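Local coordinates for muconate cycloisomerase (Azorhizobium caulinodans, PDB 3MY9), which belongs to the enolase superfamily, pairing an N-terminal capping domain with a TIM-barrel-type domain that carries bound magnesium, at residues A[3-8]-A[83-88]; A[33-38]-A[300-305]; A[89-94]-A[103-108]; A[304-309]-A[360-365]. One frame throughout, in Å; residues are numbered along the deposited sequence.

Contact 1 (A[3-8]-A[83-88])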
loop_
_atom_site.group_PDB
_atom_site.type_symbol
_atom_site.label_atom_id
_atom_site.label_comp_id
_atom_site.label_asym_id
_atom_site.label_seq_id
_atom_site.Cartn_x
_atom_site.Cartn_y
_atom_site.Cartn_z
ATOM N N SER A 3 4.635 17.839 53.271
ATOM C CA SER A 3 5.221 16.958 52.218
ATOM C C SER A 3 5.048 15.496 52.650
ATOM O O SER A 3 5.672 15.040 53.614
ATOM C CB SER A 3 6.697 17.304 51.992
ATOM O OG SER A 3 7.130 16.928 50.699
ATOM N N TRP A 4 4.175 14.776 51.945
ATOM C CA TRP A 4 3.844 13.400 52.303
ATOM C C TRP A 4 4.684 12.405 51.524
ATOM O O TRP A 4 4.769 12.504 50.313
ATOM C CB TRP A 4 2.386 13.117 51.997
ATOM C CG TRP A 4 1.927 11.842 52.597
ATOM C CD1 TRP A 4 1.560 11.645 53.892
ATOM C CD2 TRP A 4 1.773 10.582 51.937
ATOM N NE1 TRP A 4 1.189 10.336 54.086
ATOM C CE2 TRP A 4 1.303 9.664 52.898
ATOM C CE3 TRP A 4 1.976 10.140 50.627
ATOM C CZ2 TRP A 4 1.042 8.332 52.592
ATOM C CZ3 TRP A 4 1.722 8.815 50.328
ATOM C CH2 TRP A 4 1.254 7.930 51.296
ATOM N N ASP A 5 5.296 11.466 52.239
ATOM C CA ASP A 5 6.010 10.339 51.651
ATOM C C ASP A 5 5.783 9.185 52.589
ATOM O O ASP A 5 5.875 9.361 53.799
ATOM C CB ASP A 5 7.518 10.625 51.535
ATOM C CG ASP A 5 8.208 9.767 50.453
ATOM O OD1 ASP A 5 8.245 8.517 50.581
ATOM O OD2 ASP A 5 8.731 10.353 49.472
ATOM N N SER A 6 5.467 8.016 52.049
ATOM C CA SER A 6 5.303 6.831 52.877
ATOM C C SER A 6 5.344 5.554 52.059
ATOM O O SER A 6 5.133 5.562 50.839
ATOM C CB SER A 6 3.992 6.897 53.676
ATOM O OG SER A 6 3.917 5.841 54.621
ATOM N N VAL A 7 5.613 4.455 52.752
ATOM C CA VAL A 7 5.758 3.158 52.122
ATOM C C VAL A 7 4.654 2.203 52.548
ATOM O O VAL A 7 4.054 2.372 53.607
ATOM C CB VAL A 7 7.122 2.540 52.465
ATOM C CG1 VAL A 7 8.235 3.309 51.757
ATOM C CG2 VAL A 7 7.332 2.509 53.977
ATOM N N VAL A 8 4.381 1.212 51.706
ATOM C CA VAL A 8 3.505 0.115 52.075
ATOM C C VAL A 8 4.152 -0.690 53.204
ATOM O O VAL A 8 5.343 -1.021 53.141
ATOM C CB VAL A 8 3.255 -0.832 50.905
ATOM C CG1 VAL A 8 2.584 -2.107 51.391
ATOM C CG2 VAL A 8 2.410 -0.141 49.805
ATOM N N PRO A 83 7.343 2.606 47.602
ATOM C CA PRO A 83 6.881 3.970 47.918
ATOM C C PRO A 83 5.555 4.307 47.241
ATOM O O PRO A 83 5.440 4.229 46.022
ATOM C CB PRO A 83 8.029 4.873 47.432
ATOM C CG PRO A 83 9.185 3.917 47.058
ATOM C CD PRO A 83 8.542 2.606 46.740
ATOM N N ILE A 84 4.562 4.687 48.043
ATOM C CA ILE A 84 3.182 4.830 47.580
ATOM C C ILE A 84 2.999 5.975 46.576
ATOM O O ILE A 84 2.099 5.914 45.772
ATOM C CB ILE A 84 2.203 5.003 48.776
ATOM C CG1 ILE A 84 2.201 3.738 49.638
ATOM C CG2 ILE A 84 0.773 5.268 48.300
ATOM C CD1 ILE A 84 1.656 3.974 51.036
ATOM N N LYS A 85 3.838 7.008 46.642
ATOM C CA LYS A 85 3.875 8.074 45.627
ATOM C C LYS A 85 4.399 7.593 44.279
ATOM O O LYS A 85 4.255 8.317 43.301
ATOM C CB LYS A 85 4.811 9.220 46.039
ATOM C CG LYS A 85 4.385 10.124 47.166
ATOM C CD LYS A 85 5.645 10.827 47.811
ATOM C CE LYS A 85 5.937 12.193 47.185
ATOM N NZ LYS A 85 6.819 13.080 47.949
ATOM N N ARG A 86 5.018 6.416 44.193
ATOM C CA ARG A 86 5.574 5.942 42.900
ATOM C C ARG A 86 4.788 4.796 42.290
ATOM O O ARG A 86 5.325 3.719 42.055
ATOM C CB ARG A 86 7.037 5.534 43.032
ATOM C CG ARG A 86 7.922 6.662 43.462
ATOM C CD ARG A 86 9.410 6.308 43.283
ATOM N NE ARG A 86 10.244 7.437 43.658
ATOM C CZ ARG A 86 11.418 7.736 43.107
ATOM N NH1 ARG A 86 12.070 8.801 43.538
ATOM N NH2 ARG A 86 11.956 6.978 42.137
ATOM N N VAL A 87 3.532 5.068 41.977
ATOM C CA VAL A 87 2.627 4.073 41.434
ATOM C C VAL A 87 3.053 3.533 40.049
ATOM O O VAL A 87 3.089 2.319 39.830
ATOM C CB VAL A 87 1.209 4.657 41.362
ATOM C CG1 VAL A 87 0.230 3.618 40.852
ATOM C CG2 VAL A 87 0.806 5.188 42.782
ATOM N N ARG A 88 3.379 4.436 39.121
ATOM C CA ARG A 88 3.799 4.022 37.788
ATOM C C ARG A 88 5.074 3.205 37.851
ATOM O O ARG A 88 5.249 2.280 37.065
ATOM C CB ARG A 88 3.990 5.207 36.835
ATOM C CG ARG A 88 3.793 4.805 35.357
ATOM C CD ARG A 88 4.179 5.916 34.381
ATOM N NE ARG A 88 3.520 7.209 34.642
ATOM C CZ ARG A 88 2.377 7.598 34.106
ATOM N NH1 ARG A 88 1.704 6.791 33.311
ATOM N NH2 ARG A 88 1.886 8.800 34.389
#
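A single beta bridge, Val7 with Pro83, joins the chain's N-terminal lead-in to the turn that precedes helix 87-97. Its hydrogen bond runs from Ile84 N to Ser6 O, 3.0 Å long and nearly straight at 171°. Beside this bond the Ile84 side chain packs between Trp4 and Val8: CB lies 4.0 Å from Trp4 CH2, at the edge of the indole and near its plane, and CG1 meets Val8 CG2 at 3.9 Å. In the N-terminal domain of this enolase-superfamily fold, Val8 opens the long strand 8-21, and a type I turn from Pro83 to Arg86 leads into the helix, with Arg86 at the N-cap. Lys85 bends at chi3 (93°) as it passes the Trp4 carbonyl; its CD comes to 3.1 Å from Trp4 O, and NZ makes a weak hydrogen bond of 3.2 Å to the same oxygen. Asp5 crosses this lysine at about a right angle, with OD2 in a long salt bridge of 3.7 Å to NZ. Trp4 NE1 is hydrogen-bonded to Asp46 OD1, while Arg86 forms a salt bridge with Asp134 of a second subunit.

Contact 2 (A[33-38]-A[300-305]); sequences GSVKRV and TLWEGG
Van der Waals contact of Val35 and the Arg37 methylenes with Trp302 brings strand 35-44 of the N-terminal domain against the loop after strand 300-301 of the barrel domain. Val35 CG2 touches Trp302 CH2 at 4.0 Å, and Arg37 CG lies 3.9 Å from Trp302 CZ2; both carbons reach the rim of the indole near its plane. Arg37 CD is also at this edge, in the ring plane. CG stands anti to the carbonyl carbon (chi1 -56°), and a bend at chi3 places NE. The guanidinium and indole planes are 69° apart.

Close packing of a polar group on backbone follows: Gly304 CA sits over one face of the guanidinium, 3.5 Å from Arg37 NH2. Gly304 N in turn lies 3.3 Å above the Trp302 ring plane, offset toward the rim.

The charged and polar ends are held from outside. Glu53 OE2 forms a salt bridge with Arg37 NE and accepts a hydrogen bond from Trp302 NE1, so one carboxylate oxygen links the two side chains, while Arg37 NH1 forms a salt bridge with Asp337. Strand 35-44 is flanked by strands 8-21 and 49-54, with Val38 packing on helix 64-79, and Gly304 holds the N-cap position of helix 305-316 on the barrel side.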
loop_
_atom_site.group_PDB
_atom_site.type_symbol
_atom_site.label_atom_id
_atom_site.label_comp_id
_atom_site.label_asym_id
_atom_site.label_seq_id
_atom_site.Cartn_x
_atom_site.Cartn_y
_atom_site.Cartn_z
ATOM N N GLY A 33 -27.612 -18.140 44.029
ATOM C CA GLY A 33 -26.546 -17.533 43.233
ATOM C C GLY A 33 -25.396 -17.057 44.110
ATOM O O GLY A 33 -25.594 -16.698 45.279
ATOM N N SER A 34 -24.186 -17.062 43.556
ATOM C CA SER A 34 -23.008 -16.613 44.294
ATOM C C SER A 34 -21.886 -16.230 43.337
ATOM O O SER A 34 -21.851 -16.682 42.185
ATOM C CB SER A 34 -22.531 -17.708 45.256
ATOM O OG SER A 34 -22.069 -17.152 46.475
ATOM N N VAL A 35 -20.990 -15.368 43.806
ATOM C CA VAL A 35 -19.778 -15.019 43.060
ATOM C C VAL A 35 -18.653 -14.830 44.059
ATOM O O VAL A 35 -18.895 -14.438 45.201
ATOM C CB VAL A 35 -19.932 -13.720 42.251
ATOM C CG1 VAL A 35 -21.118 -13.809 41.295
ATOM C CG2 VAL A 35 -20.066 -12.519 43.192
ATOM N N LYS A 36 -17.429 -15.119 43.630
ATOM C CA LYS A 36 -16.267 -14.940 44.487
ATOM C C LYS A 36 -15.458 -13.737 43.996
ATOM O O LYS A 36 -15.368 -13.487 42.792
ATOM C CB LYS A 36 -15.420 -16.216 44.520
ATOM N N ARG A 37 -14.892 -12.990 44.942
ATOM C CA ARG A 37 -14.191 -11.746 44.650
ATOM C C ARG A 37 -12.884 -11.671 45.434
ATOM O O ARG A 37 -12.818 -12.082 46.589
ATOM C CB ARG A 37 -15.077 -10.550 45.019
ATOM C CG ARG A 37 -16.462 -10.524 44.335
ATOM C CD ARG A 37 -17.449 -9.681 45.118
ATOM N NE ARG A 37 -16.985 -8.306 45.255
ATOM C CZ ARG A 37 -17.480 -7.408 46.104
ATOM N NH1 ARG A 37 -18.480 -7.719 46.923
ATOM N NH2 ARG A 37 -16.966 -6.177 46.129
ATOM N N VAL A 38 -11.845 -11.144 44.797
ATOM C CA VAL A 38 -10.545 -10.957 45.441
ATOM C C VAL A 38 -10.426 -9.491 45.842
ATOM O O VAL A 38 -10.423 -8.598 44.977
ATOM C CB VAL A 38 -9.365 -11.296 44.487
ATOM C CG1 VAL A 38 -8.108 -11.613 45.288
ATOM C CG2 VAL A 38 -9.725 -12.452 43.548
ATOM N N THR A 300 -18.138 -2.836 30.245
ATOM C CA THR A 300 -18.868 -3.533 31.300
ATOM C C THR A 300 -18.155 -3.376 32.648
ATOM O O THR A 300 -17.148 -4.013 32.872
ATOM C CB THR A 300 -18.939 -5.033 30.972
ATOM O OG1 THR A 300 -17.607 -5.536 30.807
ATOM C CG2 THR A 300 -19.693 -5.266 29.679
ATOM N N LEU A 301 -18.687 -2.537 33.536
ATOM C CA LEU A 301 -18.091 -2.321 34.843
ATOM C C LEU A 301 -18.607 -3.382 35.811
ATOM O O LEU A 301 -19.802 -3.666 35.852
ATOM C CB LEU A 301 -18.415 -0.920 35.386
ATOM C CG LEU A 301 -17.880 0.297 34.628
ATOM C CD1 LEU A 301 -18.497 1.588 35.168
ATOM C CD2 LEU A 301 -16.344 0.332 34.697
ATOM N N TRP A 302 -17.695 -3.966 36.579
ATOM C CA TRP A 302 -18.051 -4.914 37.618
ATOM C C TRP A 302 -18.708 -4.138 38.759
ATOM O O TRP A 302 -18.216 -3.074 39.143
ATOM C CB TRP A 302 -16.795 -5.670 38.092
ATOM C CG TRP A 302 -16.986 -6.490 39.331
ATOM C CD1 TRP A 302 -16.249 -6.425 40.479
ATOM C CD2 TRP A 302 -17.979 -7.494 39.550
ATOM N NE1 TRP A 302 -16.712 -7.329 41.395
ATOM C CE2 TRP A 302 -17.780 -7.996 40.856
ATOM C CE3 TRP A 302 -19.019 -8.017 38.773
ATOM C CZ2 TRP A 302 -18.584 -8.995 41.405
ATOM C CZ3 TRP A 302 -19.819 -9.005 39.314
ATOM C CH2 TRP A 302 -19.599 -9.487 40.622
ATOM N N GLU A 303 -19.816 -4.667 39.275
ATOM C CA GLU A 303 -20.636 -3.982 40.276
ATOM C C GLU A 303 -20.008 -3.996 41.676
ATOM O O GLU A 303 -20.433 -3.242 42.541
ATOM C CB GLU A 303 -22.073 -4.575 40.329
ATOM C CG GLU A 303 -23.035 -4.031 39.236
ATOM C CD GLU A 303 -24.201 -4.991 38.889
ATOM O OE1 GLU A 303 -25.104 -5.204 39.740
ATOM O OE2 GLU A 303 -24.218 -5.519 37.747
ATOM N N GLY A 304 -19.017 -4.854 41.903
ATOM C CA GLY A 304 -18.279 -4.845 43.151
ATOM C C GLY A 304 -17.813 -3.428 43.428
ATOM O O GLY A 304 -17.173 -2.798 42.586
ATOM N N GLY A 305 -18.139 -2.933 44.614
ATOM C CA GLY A 305 -18.069 -1.508 44.891
ATOM C C GLY A 305 -16.695 -0.899 44.731
ATOM O O GLY A 305 -16.581 0.261 44.348
#

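Contact 3 (A[89-94]-A[103-108])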
loop_
_atom_site.group_PDB
_atom_site.type_symbol
_atom_site.label_atom_id
_atom_site.label_comp_id
_atom_site.label_asym_id
_atom_site.label_seq_id
_atom_site.Cartn_x
_atom_site.Cartn_y
_atom_site.Cartn_z
ATOM N N GLU A 89 5.969 3.555 38.774
ATOM C CA GLU A 89 7.221 2.821 38.949
ATOM C C GLU A 89 6.949 1.395 39.420
ATOM O O GLU A 89 7.606 0.458 38.972
ATOM C CB GLU A 89 8.141 3.519 39.956
ATOM C CG GLU A 89 9.521 2.853 40.114
ATOM C CD GLU A 89 10.360 3.498 41.214
ATOM O OE1 GLU A 89 11.378 4.157 40.900
ATOM O OE2 GLU A 89 9.993 3.350 42.401
ATOM N N LEU A 90 6.020 1.238 40.366
ATOM C CA LEU A 90 5.669 -0.097 40.876
ATOM C C LEU A 90 4.986 -0.904 39.777
ATOM O O LEU A 90 5.267 -2.084 39.655
ATOM C CB LEU A 90 4.757 -0.033 42.119
ATOM C CG LEU A 90 4.394 -1.390 42.777
ATOM C CD1 LEU A 90 5.616 -2.019 43.417
ATOM C CD2 LEU A 90 3.263 -1.254 43.829
ATOM N N MET A 91 4.102 -0.282 38.987
ATOM C CA MET A 91 3.418 -1.005 37.891
ATOM C C MET A 91 4.408 -1.540 36.868
ATOM O O MET A 91 4.198 -2.628 36.318
ATOM C CB MET A 91 2.365 -0.134 37.178
ATOM C CG MET A 91 1.636 -0.849 35.982
ATOM S SD MET A 91 0.655 -2.359 36.369
ATOM C CE MET A 91 -0.744 -1.577 37.230
ATOM N N ALA A 92 5.474 -0.774 36.598
ATOM C CA ALA A 92 6.546 -1.223 35.682
ATOM C C ALA A 92 7.327 -2.375 36.304
ATOM O O ALA A 92 7.743 -3.277 35.591
ATOM C CB ALA A 92 7.511 -0.072 35.316
ATOM N N ARG A 93 7.523 -2.353 37.619
ATOM C CA ARG A 93 8.139 -3.505 38.311
ATOM C C ARG A 93 7.237 -4.752 38.222
ATOM O O ARG A 93 7.704 -5.815 37.893
ATOM C CB ARG A 93 8.485 -3.178 39.766
ATOM N N MET A 94 5.935 -4.608 38.460
ATOM C CA MET A 94 5.027 -5.759 38.434
ATOM C C MET A 94 4.916 -6.353 37.011
ATOM O O MET A 94 4.840 -7.575 36.862
ATOM C CB MET A 94 3.650 -5.391 39.002
ATOM C CG MET A 94 3.657 -4.883 40.479
ATOM S SD MET A 94 2.002 -4.670 41.263
ATOM C CE MET A 94 1.333 -3.381 40.262
ATOM N N GLU A 103 -5.544 -7.981 36.161
ATOM C CA GLU A 103 -6.546 -7.780 37.214
ATOM C C GLU A 103 -5.891 -7.561 38.574
ATOM O O GLU A 103 -6.170 -6.577 39.257
ATOM C CB GLU A 103 -7.500 -8.983 37.284
ATOM C CG GLU A 103 -8.459 -9.115 36.093
ATOM C CD GLU A 103 -7.859 -9.805 34.848
ATOM O OE1 GLU A 103 -6.774 -10.428 34.964
ATOM O OE2 GLU A 103 -8.489 -9.731 33.756
ATOM N N ALA A 104 -5.016 -8.479 38.958
ATOM C CA ALA A 104 -4.329 -8.387 40.241
ATOM C C ALA A 104 -3.457 -7.131 40.366
ATOM O O ALA A 104 -3.436 -6.478 41.402
ATOM C CB ALA A 104 -3.487 -9.634 40.468
ATOM N N LYS A 105 -2.741 -6.796 39.300
ATOM C CA LYS A 105 -1.910 -5.585 39.272
ATOM C C LYS A 105 -2.785 -4.338 39.427
ATOM O O LYS A 105 -2.443 -3.442 40.195
ATOM C CB LYS A 105 -1.085 -5.501 37.968
ATOM C CG LYS A 105 -0.071 -6.636 37.778
ATOM C CD LYS A 105 0.332 -6.788 36.320
ATOM C CE LYS A 105 1.509 -7.730 36.156
ATOM N NZ LYS A 105 1.809 -7.931 34.712
ATOM N N ALA A 106 -3.909 -4.293 38.709
ATOM C CA ALA A 106 -4.849 -3.153 38.815
ATOM C C ALA A 106 -5.403 -2.952 40.246
ATOM O O ALA A 106 -5.642 -1.813 40.656
ATOM C CB ALA A 106 -5.987 -3.285 37.815
ATOM N N ALA A 107 -5.568 -4.035 41.007
ATOM C CA ALA A 107 -6.018 -3.926 42.410
ATOM C C ALA A 107 -4.956 -3.269 43.278
ATOM O O ALA A 107 -5.276 -2.518 44.204
ATOM C CB ALA A 107 -6.398 -5.303 42.993
ATOM N N VAL A 108 -3.689 -3.553 42.994
ATOM C CA VAL A 108 -2.595 -2.916 43.720
ATOM C C VAL A 108 -2.552 -1.416 43.446
ATOM O O VAL A 108 -2.474 -0.627 44.377
ATOM C CB VAL A 108 -1.244 -3.529 43.358
ATOM C CG1 VAL A 108 -0.117 -2.651 43.858
ATOM C CG2 VAL A 108 -1.126 -4.930 43.940
#
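Helices 89-94 and 103-108 run nearly antiparallel, their short axes 158° apart and 10.6 Å from each other at closest approach; the nearest CA atoms, Met94 and Lys105, are 7.0 Å apart. Between them lies a layer built largely from two methionines, a valine and the aliphatic part of a lysine. Met94 bends at chi3 (-65°), which places CE close to the second helix: SD meets Val108 CG1 at 3.9 Å, and CE is 4.0 Å from Lys105 CB. The same valine methyl, CG1, also receives Leu90 CD2 at 3.7 Å, the two side chains crossing at about a right angle. This pair of helices forms a helical hairpin within the N-terminal domain, and helix 64-79 packs against it, with Leu75 and Ile79 touching Met94 and Leu71 and Ile79 touching Val108. On the other flank Met91, bent at both chi2 and chi3, puts SD 3.9 Å from Lys105 CB and CE 3.9 Å from Lys105 O. Lys105 itself is extended beyond CG and runs past the backbone of Met94, its CE 3.4 Å from Met94 O. Its NZ forms a salt bridge with Asp95 OD1, in the last turn of helix 87-97, and a hydrogen bond to Leu98 O, in the connection that follows.

Contact 4 (A[304-309]-A[360-365])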
loop_
_atom_site.group_PDB
_atom_site.type_symbol
_atom_site.label_atom_id
_atom_site.label_comp_id
_atom_site.label_asym_id
_atom_site.label_seq_id
_atom_site.Cartn_x
_atom_site.Cartn_y
_atom_site.Cartn_z
ATOM N N GLY A 304 -19.017 -4.854 41.903
ATOM C CA GLY A 304 -18.279 -4.845 43.151
ATOM C C GLY A 304 -17.813 -3.428 43.428
ATOM O O GLY A 304 -17.173 -2.798 42.586
ATOM N N GLY A 305 -18.139 -2.933 44.614
ATOM C CA GLY A 305 -18.069 -1.508 44.891
ATOM C C GLY A 305 -16.695 -0.899 44.731
ATOM O O GLY A 305 -16.581 0.261 44.348
ATOM N N ILE A 306 -15.661 -1.685 45.021
ATOM C CA ILE A 306 -14.290 -1.198 45.009
ATOM C C ILE A 306 -13.803 -1.027 43.581
ATOM O O ILE A 306 -13.231 0.006 43.237
ATOM C CB ILE A 306 -13.342 -2.135 45.790
ATOM C CG1 ILE A 306 -13.810 -2.282 47.232
ATOM C CG2 ILE A 306 -11.918 -1.580 45.770
ATOM C CD1 ILE A 306 -13.041 -3.314 48.025
ATOM N N ALA A 307 -14.034 -2.034 42.746
ATOM C CA ALA A 307 -13.671 -1.961 41.332
ATOM C C ALA A 307 -14.518 -0.930 40.575
ATOM O O ALA A 307 -14.046 -0.285 39.620
ATOM C CB ALA A 307 -13.830 -3.336 40.682
ATOM N N LEU A 308 -15.776 -0.810 40.975
ATOM C CA LEU A 308 -16.674 0.162 40.376
ATOM C C LEU A 308 -16.250 1.579 40.723
ATOM O O LEU A 308 -16.328 2.460 39.894
ATOM C CB LEU A 308 -18.095 -0.069 40.863
ATOM C CG LEU A 308 -19.158 0.897 40.350
ATOM C CD1 LEU A 308 -19.174 0.922 38.837
ATOM C CD2 LEU A 308 -20.497 0.457 40.912
ATOM N N ALA A 309 -15.809 1.803 41.950
ATOM C CA ALA A 309 -15.328 3.134 42.364
ATOM C C ALA A 309 -14.129 3.517 41.491
ATOM O O ALA A 309 -14.039 4.625 40.977
ATOM C CB ALA A 309 -14.942 3.136 43.862
ATOM N N ILE A 360 -14.861 5.710 48.939
ATOM C CA ILE A 360 -15.670 4.621 49.520
ATOM C C ILE A 360 -15.068 4.258 50.875
ATOM O O ILE A 360 -13.906 4.567 51.137
ATOM C CB ILE A 360 -15.668 3.354 48.606
ATOM C CG1 ILE A 360 -14.288 2.678 48.584
ATOM C CG2 ILE A 360 -16.056 3.707 47.184
ATOM C CD1 ILE A 360 -14.214 1.481 47.670
ATOM N N SER A 361 -15.849 3.619 51.743
ATOM C CA SER A 361 -15.330 3.143 53.020
ATOM C C SER A 361 -15.680 1.681 53.264
ATOM O O SER A 361 -16.751 1.221 52.875
ATOM C CB SER A 361 -15.851 4.009 54.165
ATOM O OG SER A 361 -17.164 4.457 53.882
ATOM N N ILE A 362 -14.760 0.971 53.917
ATOM C CA ILE A 362 -14.927 -0.438 54.255
ATOM C C ILE A 362 -14.427 -0.716 55.662
ATOM O O ILE A 362 -13.232 -0.589 55.926
ATOM C CB ILE A 362 -14.125 -1.344 53.322
ATOM C CG1 ILE A 362 -14.636 -1.218 51.886
ATOM C CG2 ILE A 362 -14.192 -2.795 53.829
ATOM C CD1 ILE A 362 -13.865 -2.032 50.898
ATOM N N SER A 363 -15.342 -1.104 56.551
ATOM C CA SER A 363 -15.003 -1.477 57.935
ATOM C C SER A 363 -14.883 -2.997 58.081
ATOM O O SER A 363 -15.263 -3.750 57.171
ATOM C CB SER A 363 -16.063 -0.942 58.908
ATOM O OG SER A 363 -17.357 -1.470 58.632
ATOM N N GLU A 364 -14.356 -3.451 59.221
ATOM C CA GLU A 364 -14.294 -4.887 59.509
ATOM C C GLU A 364 -15.696 -5.497 59.472
ATOM O O GLU A 364 -15.902 -6.552 58.873
ATOM C CB GLU A 364 -13.633 -5.170 60.870
ATOM C CG GLU A 364 -12.103 -5.048 60.867
ATOM C CD GLU A 364 -11.416 -6.090 59.984
ATOM O OE1 GLU A 364 -11.396 -7.285 60.362
ATOM O OE2 GLU A 364 -10.890 -5.705 58.917
ATOM N N ALA A 365 -16.654 -4.816 60.095
ATOM C CA ALA A 365 -18.033 -5.294 60.145
ATOM C C ALA A 365 -18.658 -5.360 58.761
ATOM O O ALA A 365 -19.245 -6.380 58.397
ATOM C CB ALA A 365 -18.870 -4.409 61.057
#
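This is a small, purely apolar contact between the first turn of helix 305-316 in the barrel domain and the irregular chain that leads to helix 364-370. In this enolase-superfamily fold, helix 305-316 belongs to the TIM-barrel-type domain, whereas 360-365 leads back toward the sheet of the N-terminal domain; Ile306 and Ile362 both also touch Trp51 of strand 49-54. No hydrogen bond crosses between the two segments. Gly304 holds the N-cap position of the first helix and Ser363 that of the second, so both segments include the start of a helix, but the touching residues of 360-365 lie before it.

Ile360 faces the helix with two branches. Its CG2 meets Ala309 CB at 3.6 Å, while CG1 stands between the backbone N and the carbonyl carbon (chi1 69°), and CD1 beyond it lies 3.8 Å from both Ile306 CA and Ile306 CG1. Ile360 and Ile362 each cross Ile306 at about a right angle, and Ile362 CD1 is 3.7 Å from Ile306 CG1. Ile306 CG1 therefore has a methyl from each of the two isoleucines against it. The end methyls Ile306 CD1 and Ile362 CD1 are modelled 3.3 Å apart, shorter than usual van der Waals contact, so their exact spacing is doubtful.

Overall arrangement
From the N terminus, contact 1 opens at 3-8 and closes at 83-88, drawing the start of the chain to the turn before helix 87-97. Contact 2 begins inside that span, at 33-38, and closes only at 300-305, so the two cross; it ties the antiparallel sheet of the N-terminal domain to the barrel domain. Contact 3 closes a short loop between adjacent helices, wholly within the span of contact 2; its segment 89-94 directly follows 83-88. Contact 4 starts where contact 2 ends, sharing Gly304 and Gly305, and ties the start of helix 305-316 to the segment leading into helix 364-370. Contacts 2 and 4 also pack together, Trp302 and Leu301 against Leu308, with centres about 12 Å apart.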